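Local coordinates for protein inositol-1,4,5-trisphosphate 5-phosphatase 1 (PDB 1I9Z) that removes the 5-phosphate from soluble and lipid inositol phosphates through its magnesium-dependent catalytic domain, acting in membrane trafficking and signalling, at residues Ser75-Lys89 against Gln104-Phe118. Residues are numbered along the deposited sequence; the frame is centred on the assembly and turned at random.
Sequences SADPAKRREWESCVK and QLRSGQLVGTALMIF
Glu85 OE2 is gripped by two donors on opposite faces of its carboxylate plane. Ser107 OG, on the strand, donates to Glu85 OE2 at 2.6 Å. Arg81 NE, one helical turn back, meets Glu85 OE2 from the other face at 2.7 Å, in a salt bridge. The guanidinium of Arg81 also reaches the strand, where its NH1 donates to Gln109 OE1 at 2.7 Å. This bond is bent, at 135° about the hydrogen, and the guanidinium and amide planes stand 73° apart. With CG anti to the backbone N (chi1 180°) and a bend at chi3, Arg81 runs over Ala114 CB and turns NE to Glu85 and NH1 to Gln109. Were Arg81 an alanine, Glu85 would probably lose its salt-bridge partner and Gln109 OE1 its NH1 donor. The amide nitrogen of Gln109 is held separately: NE2 donates to Val111 O at 3.0 Å and weakly to O of Asp77, the N-cap residue of the helix. A water bridges Asp77 N and Val111 O.

Farther along, the Gln104 amide sits nearly perpendicular to the Glu85 carboxylate. Its NE2 donates weakly to Glu85 OE1, and its OE1 weakly accepts from Lys89 NZ. Met116 and Phe118 add packing contacts. Met116 CE lies 3.5 Å from Glu85 CG, and Val88 CG1 lies 3.5 Å from Phe118 CE1. The Lys89 amine lies at the edge of the Phe118 ring, near its plane.

Helix 78-94 thus covers one side of the hairpin 102-120, whose type II' turn runs from Leu110 to Thr113. Strand 102-110 ends the six-stranded sheet, and 113-120 pairs with strand 57-63. The side chains of Leu115 and Ile117 pack on strands 147-155 and 158-166 of the second sheet, as in the layered sandwich of the DNase I-like fold.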
# COMPACT_ATOMS: atom_id res chain seq x y z
N SER A 75 16.05 3.36 18.31
CA SER A 75 15.63 4.75 18.55
C SER A 75 15.34 5.72 17.36
O SER A 75 15.42 6.95 17.53
CB SER A 75 16.65 5.43 19.47
OG SER A 75 16.17 6.71 19.88
N ALA A 76 15.00 5.19 16.17
CA ALA A 76 14.69 6.02 14.98
C ALA A 76 15.80 6.97 14.45
O ALA A 76 16.20 7.93 15.13
CB ALA A 76 13.41 6.83 15.21
N ASP A 77 16.26 6.72 13.23
CA ASP A 77 17.30 7.57 12.62
C ASP A 77 16.73 8.35 11.43
O ASP A 77 16.59 7.79 10.28
CB ASP A 77 18.46 6.67 12.16
CG ASP A 77 19.72 7.45 11.83
OD1 ASP A 77 19.61 8.49 11.17
OD2 ASP A 77 20.83 6.99 12.24
N PRO A 78 16.33 9.62 11.67
CA PRO A 78 15.76 10.53 10.66
C PRO A 78 16.77 10.76 9.53
O PRO A 78 16.41 10.86 8.37
CB PRO A 78 15.48 11.82 11.43
CG PRO A 78 15.51 11.44 12.84
CD PRO A 78 16.44 10.28 12.97
N ALA A 79 18.05 10.82 9.91
CA ALA A 79 19.10 11.05 8.94
C ALA A 79 19.19 9.96 7.89
O ALA A 79 19.39 10.22 6.69
CB ALA A 79 20.46 11.13 9.65
N LYS A 80 19.12 8.72 8.36
CA LYS A 80 19.25 7.61 7.42
C LYS A 80 18.03 7.58 6.51
O LYS A 80 18.15 7.37 5.32
CB LYS A 80 19.41 6.29 8.15
CG LYS A 80 20.88 6.00 8.57
CD LYS A 80 20.93 4.84 9.58
CE LYS A 80 22.37 4.58 10.06
NZ LYS A 80 23.23 4.05 8.96
N ARG A 81 16.86 7.88 7.08
CA ARG A 81 15.63 7.92 6.26
C ARG A 81 15.79 9.01 5.17
O ARG A 81 15.48 8.82 4.01
CB ARG A 81 14.41 8.26 7.13
CG ARG A 81 13.18 8.29 6.26
CD ARG A 81 12.05 8.91 7.02
NE ARG A 81 12.13 10.37 6.91
CZ ARG A 81 12.05 11.17 7.97
NH1 ARG A 81 11.92 10.67 9.19
NH2 ARG A 81 12.03 12.49 7.79
N ARG A 82 16.33 10.17 5.56
CA ARG A 82 16.48 11.22 4.58
C ARG A 82 17.47 10.89 3.47
O ARG A 82 17.34 11.44 2.38
CB ARG A 82 16.88 12.54 5.27
CG ARG A 82 15.68 13.09 6.04
CD ARG A 82 15.95 14.36 6.87
NE ARG A 82 14.64 14.81 7.38
CZ ARG A 82 14.40 15.25 8.61
NH1 ARG A 82 15.40 15.31 9.50
NH2 ARG A 82 13.15 15.63 8.93
N GLU A 83 18.45 10.02 3.74
CA GLU A 83 19.42 9.62 2.68
C GLU A 83 18.65 8.80 1.62
O GLU A 83 18.85 8.92 0.41
CB GLU A 83 20.50 8.74 3.27
CG GLU A 83 21.53 9.50 4.13
CD GLU A 83 22.54 8.53 4.74
OE1 GLU A 83 23.20 7.82 3.95
OE2 GLU A 83 22.66 8.46 5.99
N TRP A 84 17.76 7.92 2.11
CA TRP A 84 16.95 7.14 1.20
C TRP A 84 16.02 8.06 0.42
O TRP A 84 15.86 7.89 -0.79
CB TRP A 84 16.11 6.08 2.00
CG TRP A 84 16.97 4.97 2.40
CD1 TRP A 84 17.42 4.68 3.65
CD2 TRP A 84 17.45 3.94 1.54
NE1 TRP A 84 18.12 3.50 3.63
CE2 TRP A 84 18.16 3.03 2.34
CE3 TRP A 84 17.33 3.69 0.15
CZ2 TRP A 84 18.78 1.85 1.82
CZ3 TRP A 84 17.93 2.51 -0.38
CH2 TRP A 84 18.65 1.62 0.47
N GLU A 85 15.40 9.03 1.09
CA GLU A 85 14.53 9.98 0.38
C GLU A 85 15.29 10.67 -0.75
O GLU A 85 14.77 10.87 -1.86
CB GLU A 85 13.98 11.10 1.31
CG GLU A 85 13.05 10.53 2.40
CD GLU A 85 12.60 11.55 3.43
OE1 GLU A 85 12.95 12.74 3.30
OE2 GLU A 85 11.90 11.17 4.38
N SER A 86 16.49 11.13 -0.41
CA SER A 86 17.27 11.83 -1.42
C SER A 86 17.61 10.86 -2.55
O SER A 86 17.63 11.26 -3.75
CB SER A 86 18.59 12.36 -0.76
OG SER A 86 19.50 12.75 -1.77
N CYS A 87 17.91 9.60 -2.21
CA CYS A 87 18.24 8.64 -3.28
C CYS A 87 17.05 8.35 -4.20
O CYS A 87 17.19 8.30 -5.42
CB CYS A 87 18.77 7.31 -2.74
SG CYS A 87 20.42 7.39 -2.02
N VAL A 88 15.87 8.13 -3.62
CA VAL A 88 14.71 7.87 -4.45
C VAL A 88 14.36 9.07 -5.32
O VAL A 88 14.09 8.95 -6.55
CB VAL A 88 13.49 7.47 -3.55
CG1 VAL A 88 12.25 7.32 -4.39
CG2 VAL A 88 13.82 6.20 -2.79
N LYS A 89 14.38 10.26 -4.72
CA LYS A 89 14.06 11.46 -5.47
C LYS A 89 15.04 11.63 -6.64
O LYS A 89 14.64 11.98 -7.74
CB LYS A 89 14.14 12.68 -4.53
CG LYS A 89 13.64 14.04 -5.10
CD LYS A 89 13.84 15.23 -4.05
CE LYS A 89 12.86 15.16 -2.78
NZ LYS A 89 13.06 14.08 -1.67
N GLN A 104 8.50 15.05 -3.31
CA GLN A 104 8.09 14.22 -2.17
C GLN A 104 6.93 14.95 -1.51
O GLN A 104 7.05 16.11 -1.05
CB GLN A 104 9.24 14.05 -1.18
CG GLN A 104 8.83 13.46 0.20
CD GLN A 104 10.05 13.28 1.06
OE1 GLN A 104 11.10 12.85 0.56
NE2 GLN A 104 9.95 13.64 2.36
N LEU A 105 5.81 14.29 -1.45
CA LEU A 105 4.64 14.85 -0.83
C LEU A 105 4.84 14.86 0.68
O LEU A 105 4.62 15.88 1.39
CB LEU A 105 3.43 13.98 -1.19
CG LEU A 105 2.05 14.45 -0.84
CD1 LEU A 105 1.74 15.71 -1.69
CD2 LEU A 105 1.02 13.30 -1.14
N ARG A 106 5.22 13.69 1.21
CA ARG A 106 5.38 13.55 2.65
C ARG A 106 6.05 12.21 2.99
O ARG A 106 5.99 11.28 2.17
CB ARG A 106 3.99 13.54 3.37
CG ARG A 106 4.29 13.74 4.92
CD ARG A 106 3.49 13.23 6.20
NE ARG A 106 2.37 14.08 6.38
CZ ARG A 106 1.60 14.46 7.41
NH1 ARG A 106 1.62 14.17 8.74
NH2 ARG A 106 0.66 15.26 6.96
N SER A 107 6.66 12.12 4.16
CA SER A 107 7.25 10.89 4.65
C SER A 107 6.95 10.80 6.13
O SER A 107 6.67 11.80 6.81
CB SER A 107 8.78 10.75 4.42
OG SER A 107 9.49 11.58 5.32
N GLY A 108 7.02 9.59 6.64
CA GLY A 108 6.75 9.34 8.04
C GLY A 108 7.69 8.23 8.49
O GLY A 108 8.19 7.45 7.63
N GLN A 109 7.88 8.10 9.80
CA GLN A 109 8.78 7.07 10.30
C GLN A 109 8.43 6.59 11.68
O GLN A 109 7.98 7.41 12.51
CB GLN A 109 10.22 7.65 10.25
CG GLN A 109 11.25 6.75 10.88
CD GLN A 109 12.67 7.21 10.53
OE1 GLN A 109 12.89 8.41 10.33
NE2 GLN A 109 13.63 6.26 10.46
N LEU A 110 8.57 5.27 11.90
CA LEU A 110 8.36 4.66 13.25
C LEU A 110 9.55 3.73 13.43
O LEU A 110 9.64 2.64 12.83
CB LEU A 110 7.03 3.89 13.37
CG LEU A 110 6.88 3.33 14.80
CD1 LEU A 110 6.73 4.46 15.80
CD2 LEU A 110 5.67 2.33 14.80
N VAL A 111 10.51 4.20 14.24
CA VAL A 111 11.76 3.51 14.43
C VAL A 111 12.40 3.20 13.04
O VAL A 111 12.73 4.12 12.34
CB VAL A 111 11.65 2.24 15.22
CG1 VAL A 111 13.09 1.71 15.51
CG2 VAL A 111 10.88 2.53 16.57
N GLY A 112 12.57 1.94 12.66
CA GLY A 112 13.17 1.69 11.36
C GLY A 112 12.23 1.53 10.16
O GLY A 112 12.65 1.24 9.01
N THR A 113 10.96 1.70 10.41
CA THR A 113 9.95 1.62 9.37
C THR A 113 9.66 3.01 8.83
O THR A 113 9.46 3.92 9.65
CB THR A 113 8.65 0.98 9.97
OG1 THR A 113 8.99 -0.31 10.49
CG2 THR A 113 7.56 0.89 8.90
N ALA A 114 9.67 3.19 7.50
CA ALA A 114 9.35 4.51 6.95
C ALA A 114 8.50 4.42 5.69
O ALA A 114 8.56 3.43 4.93
CB ALA A 114 10.66 5.30 6.65
N LEU A 115 7.71 5.44 5.46
CA LEU A 115 6.83 5.51 4.29
C LEU A 115 7.08 6.86 3.64
O LEU A 115 7.12 7.90 4.32
CB LEU A 115 5.32 5.43 4.72
CG LEU A 115 4.33 5.40 3.55
CD1 LEU A 115 4.53 4.04 2.73
CD2 LEU A 115 2.86 5.55 4.12
N MET A 116 7.32 6.87 2.34
CA MET A 116 7.51 8.14 1.69
C MET A 116 6.74 8.09 0.39
O MET A 116 6.73 7.05 -0.33
CB MET A 116 9.01 8.41 1.44
CG MET A 116 9.68 7.29 0.70
SD MET A 116 11.57 7.49 0.69
CE MET A 116 12.00 7.15 2.26
N ILE A 117 6.08 9.21 0.06
CA ILE A 117 5.24 9.24 -1.13
C ILE A 117 5.69 10.39 -2.06
O ILE A 117 5.88 11.54 -1.60
CB ILE A 117 3.75 9.41 -0.70
CG1 ILE A 117 3.28 8.16 0.09
CG2 ILE A 117 2.86 9.58 -2.02
CD1 ILE A 117 1.77 8.17 0.42
N PHE A 118 5.95 10.04 -3.33
CA PHE A 118 6.34 11.01 -4.35
C PHE A 118 5.28 11.07 -5.45
O PHE A 118 4.63 10.06 -5.76
CB PHE A 118 7.65 10.60 -5.00
CG PHE A 118 8.79 10.52 -4.04
CD1 PHE A 118 9.03 9.35 -3.30
CD2 PHE A 118 9.65 11.61 -3.89
CE1 PHE A 118 10.12 9.29 -2.44
CE2 PHE A 118 10.75 11.53 -3.02
CZ PHE A 118 10.96 10.38 -2.31
O HOH W 1 15.84 4.37 11.48